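Local coordinates for DUF3194 domain-containing protein (Thermococcus onnurineus, PDB 3UEB) that is of unknown function but belongs to the UPF0440 (DUF3194) family and folds as a small alpha-and-beta protein, at residues V80-L83 with I84-V88; A87-R90 with A91-I94; V95-K98 with L99-I102. All blocks are in the same frame, centred on the assembly; numbering follows the deposited sequence.

Contact 1 (V80-L83 with I84-V88); sequences VDKL and IDEAV
Asp85 meets Asp81 twice, by a direct backbone bond and through a water. Its N donates to Asp81 O at 2.7 Å, with an N-H...O angle of 156°, and the same carbonyl oxygen takes a bond from a water lying 3.1 Å from Asp81 O. That water also donates to Asp85 OD1 at 2.6 Å, so it joins the carboxylate to the carbonyl one turn back. With CG beside its own backbone N (chi1 -70°), Asp85 folds back far enough to bring OD2 within 2.8 Å of Asp81 O, two acceptors that do not bond; the carboxylate is held at OD1, by the water and by a stronger partner, a salt bridge to Arg9 on strand 6-14. Replacing Asp85 with an alanine would probably leave the Arg9 guanidinium without this mate and the water with one anchor fewer. The other i to i+4 bonds are regular: Ile84 N to Val80 O, Glu86 N to Lys82 O, and Ala87 N to Leu83 O at 2.9 Å. This is the first part of helix 80-104, whose start is marked by Asp79 OD1 accepting from Lys82 N, and it packs on the antiparallel three-stranded sheet beside helix 20-41. Glu86 OE1 is hydrogen-bonded to the hydroxyl of Tyr37. On the buried side Val80 CG1 lies 3.9 Å from Ile84 CD1, the branches meeting at a slant. Ile84 CG1, running back along the helix, sits 3.1 Å from Val80 O. Both residues rest on Leu70 of strand 63-71, and Leu83 reaches Leu70 and Tyr37. Ala87 packs on Ile34 and Tyr37.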
# COMPACT_ATOMS: atom_id res chain seq x y z
N VAL A 80 -9.15 -2.53 -18.67
CA VAL A 80 -8.28 -2.24 -17.53
C VAL A 80 -8.06 -0.77 -17.20
O VAL A 80 -8.16 -0.39 -16.04
CB VAL A 80 -6.91 -2.94 -17.70
CG1 VAL A 80 -6.00 -2.62 -16.52
CG2 VAL A 80 -7.12 -4.45 -17.82
N ASP A 81 -7.74 0.04 -18.20
CA ASP A 81 -7.51 1.46 -17.94
C ASP A 81 -8.80 2.09 -17.42
O ASP A 81 -8.78 2.92 -16.51
CB ASP A 81 -7.07 2.19 -19.21
CG ASP A 81 -5.79 1.63 -19.79
OD1 ASP A 81 -4.85 1.35 -19.01
OD2 ASP A 81 -5.72 1.49 -21.02
N LYS A 82 -9.92 1.67 -18.00
CA LYS A 82 -11.22 2.18 -17.60
C LYS A 82 -11.48 1.84 -16.13
O LYS A 82 -11.89 2.70 -15.34
CB LYS A 82 -12.30 1.57 -18.50
CG LYS A 82 -13.54 2.42 -18.71
CD LYS A 82 -14.55 2.23 -17.59
CE LYS A 82 -15.05 0.79 -17.52
NZ LYS A 82 -15.77 0.38 -18.77
N LEU A 83 -11.24 0.58 -15.77
CA LEU A 83 -11.42 0.13 -14.39
C LEU A 83 -10.49 0.93 -13.49
O LEU A 83 -10.89 1.41 -12.44
CB LEU A 83 -11.14 -1.37 -14.26
CG LEU A 83 -11.01 -1.90 -12.82
CD1 LEU A 83 -12.22 -1.48 -12.02
CD2 LEU A 83 -10.88 -3.41 -12.84
N ILE A 84 -9.23 1.06 -13.90
CA ILE A 84 -8.27 1.82 -13.11
C ILE A 84 -8.78 3.25 -12.96
O ILE A 84 -8.73 3.81 -11.86
CB ILE A 84 -6.86 1.84 -13.76
CG1 ILE A 84 -6.25 0.44 -13.72
CG2 ILE A 84 -5.95 2.80 -13.01
CD1 ILE A 84 -4.83 0.39 -14.28
N ASP A 85 -9.28 3.84 -14.05
CA ASP A 85 -9.80 5.21 -14.00
C ASP A 85 -10.90 5.35 -12.97
O ASP A 85 -10.91 6.30 -12.18
CB ASP A 85 -10.35 5.64 -15.36
CG ASP A 85 -9.26 5.85 -16.38
OD1 ASP A 85 -8.22 6.45 -16.03
OD2 ASP A 85 -9.45 5.43 -17.55
N GLU A 86 -11.85 4.42 -12.98
CA GLU A 86 -12.95 4.43 -12.03
C GLU A 86 -12.45 4.28 -10.59
O GLU A 86 -12.93 4.96 -9.69
CB GLU A 86 -13.94 3.31 -12.36
CG GLU A 86 -15.01 3.72 -13.35
CD GLU A 86 -15.69 2.53 -13.99
OE1 GLU A 86 -16.05 1.57 -13.26
OE2 GLU A 86 -15.87 2.56 -15.22
N ALA A 87 -11.50 3.37 -10.39
CA ALA A 87 -10.95 3.14 -9.06
C ALA A 87 -10.32 4.42 -8.52
O ALA A 87 -10.53 4.78 -7.36
CB ALA A 87 -9.90 2.04 -9.10
N VAL A 88 -9.56 5.10 -9.37
CA VAL A 88 -8.88 6.34 -9.02
C VAL A 88 -9.87 7.47 -8.70
O VAL A 88 -9.73 8.15 -7.69
CB VAL A 88 -7.91 6.78 -10.16
CG1 VAL A 88 -7.34 8.19 -9.89
CG2 VAL A 88 -6.79 5.77 -10.27
O HOH W 1 -6.32 4.80 -16.48

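Contact 2 (A87-R90 with A91-I94); sequences AVER and AYEI
Val88 and Tyr92 pair one turn apart in the middle of helix 80-104, in a local contact that joins a side facing strand 6-14 to a side facing helix 20-41, with charged groups at the border of the latter. Toward strand 6-14, Val88 CG1 packs against the far part of the tyrosine ring, 3.5 Å from Tyr92 CE1; the two side chains lie alongside each other and point the same way. Tyr92 CG stands beside its own backbone N (chi1 -66°), which swings the ring back over the preceding turn. There one ring face receives Val88 O, 3.6 Å above the plane and offset toward the rim; the same oxygen accepts the Tyr92 amide. Glu89 approaches the ring differently: its OE1 lies at the edge, in the ring plane, 3.8 Å from Tyr92 CE1, and the carboxylate is turned 78° from the ring.

Arg90 lies at the border facing helix 20-41, with Glu93 alongside it. Their salt bridge is long, 3.7 Å from Arg90 NE to Glu93 OE2, with guanidinium and carboxylate planes 63° apart; the firmer partner of Glu93 is Arg97. Arg90 CG, anti to the backbone N, lies 3.6 Å from Ile94 CD1, and bends at chi2 and chi3 bring CD and NE up to Glu93 OE2. Arg90 and Ile94 both touch Thr33 of helix 20-41, whereas Tyr92 rests on Ile11 and Ile13 of strand 6-14. Four i to i+4 backbone bonds, among them Glu93 N to Glu89 O at 3.1 Å, carry the side chains. Such a division of faces is that of an amphipathic helix packed on a sheet and a neighbouring helix in an alpha+beta fold.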
# COMPACT_ATOMS: atom_id res chain seq x y z
N ALA A 87 -11.50 3.37 -10.39
CA ALA A 87 -10.95 3.14 -9.06
C ALA A 87 -10.32 4.42 -8.52
O ALA A 87 -10.53 4.78 -7.36
CB ALA A 87 -9.90 2.04 -9.10
N VAL A 88 -9.56 5.10 -9.37
CA VAL A 88 -8.88 6.34 -9.02
C VAL A 88 -9.87 7.47 -8.70
O VAL A 88 -9.73 8.15 -7.69
CB VAL A 88 -7.91 6.78 -10.16
CG1 VAL A 88 -7.34 8.19 -9.89
CG2 VAL A 88 -6.79 5.77 -10.27
N GLU A 89 -10.86 7.67 -9.57
CA GLU A 89 -11.85 8.71 -9.33
C GLU A 89 -12.55 8.45 -7.99
O GLU A 89 -12.79 9.38 -7.22
CB GLU A 89 -12.87 8.76 -10.48
CG GLU A 89 -12.31 9.33 -11.78
CD GLU A 89 -11.90 10.80 -11.66
OE1 GLU A 89 -10.77 11.14 -12.10
OE2 GLU A 89 -12.70 11.61 -11.14
N ARG A 90 -12.87 7.19 -7.72
CA ARG A 90 -13.52 6.85 -6.45
C ARG A 90 -12.61 7.26 -5.30
O ARG A 90 -13.07 7.77 -4.29
CB ARG A 90 -13.79 5.34 -6.37
CG ARG A 90 -14.41 4.90 -5.05
CD ARG A 90 -15.74 5.60 -4.81
NE ARG A 90 -16.72 5.27 -5.84
CZ ARG A 90 -17.38 4.11 -5.90
NH1 ARG A 90 -17.16 3.17 -4.99
NH2 ARG A 90 -18.25 3.89 -6.88
N ALA A 91 -11.30 7.02 -5.47
CA ALA A 91 -10.32 7.38 -4.45
C ALA A 91 -10.36 8.88 -4.17
O ALA A 91 -10.47 9.29 -3.02
CB ALA A 91 -8.93 6.95 -4.90
N TYR A 92 -10.29 9.70 -5.21
CA TYR A 92 -10.36 11.16 -5.04
C TYR A 92 -11.60 11.57 -4.24
O TYR A 92 -11.52 12.36 -3.30
CB TYR A 92 -10.42 11.86 -6.40
CG TYR A 92 -9.18 11.72 -7.25
CD1 TYR A 92 -9.27 11.66 -8.64
CD2 TYR A 92 -7.91 11.67 -6.68
CE1 TYR A 92 -8.13 11.55 -9.44
CE2 TYR A 92 -6.76 11.57 -7.46
CZ TYR A 92 -6.88 11.50 -8.84
OH TYR A 92 -5.76 11.37 -9.63
N GLU A 93 -12.75 11.02 -4.64
CA GLU A 93 -14.02 11.31 -3.99
C GLU A 93 -13.99 10.98 -2.50
O GLU A 93 -14.50 11.73 -1.67
CB GLU A 93 -15.15 10.52 -4.64
CG GLU A 93 -16.52 10.93 -4.16
CD GLU A 93 -17.60 9.88 -4.42
OE1 GLU A 93 -18.79 10.23 -4.33
OE2 GLU A 93 -17.25 8.71 -4.71
N ILE A 94 -13.42 9.83 -2.18
CA ILE A 94 -13.36 9.39 -0.80
C ILE A 94 -12.31 10.20 -0.05
O ILE A 94 -12.53 10.58 1.11
CB ILE A 94 -13.06 7.87 -0.74
CG1 ILE A 94 -14.28 7.11 -1.26
CG2 ILE A 94 -12.71 7.44 0.68
CD1 ILE A 94 -14.03 5.66 -1.55

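Contact 3 (V95-K98 with L99-I102); sequences VERK and LREI
Glu96 and Arg100 form a salt bridge one helical turn apart, with Glu96 OE2 3.4 Å from Arg100 NH1. Their side chains cross at about a right angle, and the carboxylate and guanidinium planes are 49° apart. Arg100 NH1 also lies 3.3 Å from Glu96 CG, so the cation rests against the aliphatic part of Glu96 as well as its charged end. The backbone supplies a third approach: Glu96 O stands 4.1 Å above the plane of the Arg100 guanidinium, over its centre, while accepting the Arg100 amide. The other carboxylate oxygen, Glu96 OE1, lies against a methyl, Leu99 CD1.

A second salt bridge links residues i and i+3, Lys98 NZ to Glu101 OE1 at 3.5 Å, and NZ is almost as near to Glu101 OE2, at 3.6 Å, placing the ammonium close to both oxygens. The lysine gets there by bends at chi2 and chi4, while Glu101 runs extended from a CG anti to its backbone N (chi1 -178°). Arg97 turns the other way along the helix, toward its partner Glu93. Main-chain donors are met in regular i to i+4 fashion: Leu99 N by Val95 O, Arg100 N by Glu96 O, Glu101 N by Arg97 O and Ile102 N by Lys98 O, the last at 2.8 Å.

Carbon contacts lie on the side toward helix 20-41. Val95 CG1 and Leu99 CG form the apolar pair, 4.0 Å apart, and the aliphatic part of the lysine adds Lys98 CD, 3.8 Å from Ile102 CG1. From here Val95 reaches Ile26 of helix 20-41, Lys98 touches Glu25 and Leu29 of that helix, and Ile102 touches Gln22, while Leu99 meets Leu15 and Leu18 in the connection between strand 6-14 and helix 20-41.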
# COMPACT_ATOMS: atom_id res chain seq x y z
N VAL A 95 -11.20 10.50 -0.70
CA VAL A 95 -10.17 11.30 -0.05
C VAL A 95 -10.70 12.70 0.25
O VAL A 95 -10.52 13.23 1.35
CB VAL A 95 -8.88 11.40 -0.91
CG1 VAL A 95 -7.95 12.45 -0.34
CG2 VAL A 95 -8.16 10.05 -0.92
N GLU A 96 -11.38 13.30 -0.73
CA GLU A 96 -11.92 14.65 -0.56
C GLU A 96 -12.92 14.71 0.59
O GLU A 96 -12.96 15.70 1.32
CB GLU A 96 -12.58 15.14 -1.86
CG GLU A 96 -12.96 16.62 -1.86
CD GLU A 96 -11.79 17.54 -1.51
OE1 GLU A 96 -10.63 17.18 -1.81
OE2 GLU A 96 -12.03 18.63 -0.94
N ARG A 97 -13.72 13.66 0.77
CA ARG A 97 -14.68 13.64 1.87
C ARG A 97 -13.94 13.61 3.20
O ARG A 97 -14.35 14.26 4.16
CB ARG A 97 -15.60 12.43 1.78
CG ARG A 97 -16.61 12.52 0.66
CD ARG A 97 -17.54 11.33 0.69
NE ARG A 97 -18.37 11.26 -0.50
CZ ARG A 97 -19.10 10.21 -0.84
NH1 ARG A 97 -19.10 9.13 -0.06
NH2 ARG A 97 -19.81 10.22 -1.96
N LYS A 98 -12.86 12.85 3.24
CA LYS A 98 -12.04 12.73 4.43
C LYS A 98 -11.39 14.07 4.76
O LYS A 98 -11.32 14.47 5.92
CB LYS A 98 -10.95 11.68 4.20
CG LYS A 98 -10.81 10.69 5.33
CD LYS A 98 -10.54 11.35 6.67
CE LYS A 98 -10.57 10.31 7.77
NZ LYS A 98 -11.80 9.48 7.66
N LEU A 99 -10.90 14.75 3.72
CA LEU A 99 -10.25 16.04 3.92
C LEU A 99 -11.24 17.03 4.54
O LEU A 99 -10.91 17.72 5.51
CB LEU A 99 -9.71 16.59 2.58
CG LEU A 99 -8.70 15.72 1.81
CD1 LEU A 99 -8.14 16.50 0.62
CD2 LEU A 99 -7.57 15.30 2.73
N ARG A 100 -12.45 17.10 4.00
CA ARG A 100 -13.45 18.00 4.54
C ARG A 100 -13.79 17.58 5.97
O ARG A 100 -13.97 18.43 6.84
CB ARG A 100 -14.72 17.98 3.68
CG ARG A 100 -14.70 19.00 2.53
CD ARG A 100 -16.10 19.29 2.03
NE ARG A 100 -16.68 18.15 1.31
CZ ARG A 100 -16.34 17.80 0.08
NH1 ARG A 100 -15.42 18.49 -0.59
NH2 ARG A 100 -16.93 16.75 -0.50
N GLU A 101 -13.85 16.28 6.20
CA GLU A 101 -14.15 15.77 7.54
C GLU A 101 -13.08 16.24 8.51
O GLU A 101 -13.38 16.76 9.59
CB GLU A 101 -14.18 14.24 7.54
CG GLU A 101 -14.54 13.64 8.88
CD GLU A 101 -14.23 12.16 8.96
OE1 GLU A 101 -14.73 11.41 8.09
OE2 GLU A 101 -13.49 11.75 9.88
N ILE A 102 -11.83 16.07 8.12
CA ILE A 102 -10.71 16.47 8.96
C ILE A 102 -10.75 17.98 9.21
O ILE A 102 -10.68 18.43 10.35
CB ILE A 102 -9.38 16.08 8.31
CG1 ILE A 102 -9.26 14.55 8.26
CG2 ILE A 102 -8.22 16.71 9.07
CD1 ILE A 102 -8.00 14.04 7.59

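All three contacts lie in series on helix 80-104: contacts 1 and 2 share Ala87 and Val88, contact 3 adjoins contact 2, and the centres of contacts 1 and 3 are about 22 Å apart. Contacts 1 and 2 are partly buried and touch both the sheet and helix 20-41; contact 3 is a surface contact that keeps helix 20-41 but has loop residues where the others have strands. Chemistry follows this change. In contact 1 the salt bridge leaves the helix for strand 6-14, and a water joins Asp81 and Asp85; contact 2 combines an aromatic ring with one long ion pair, and contact 3 has two salt bridges within the helix itself.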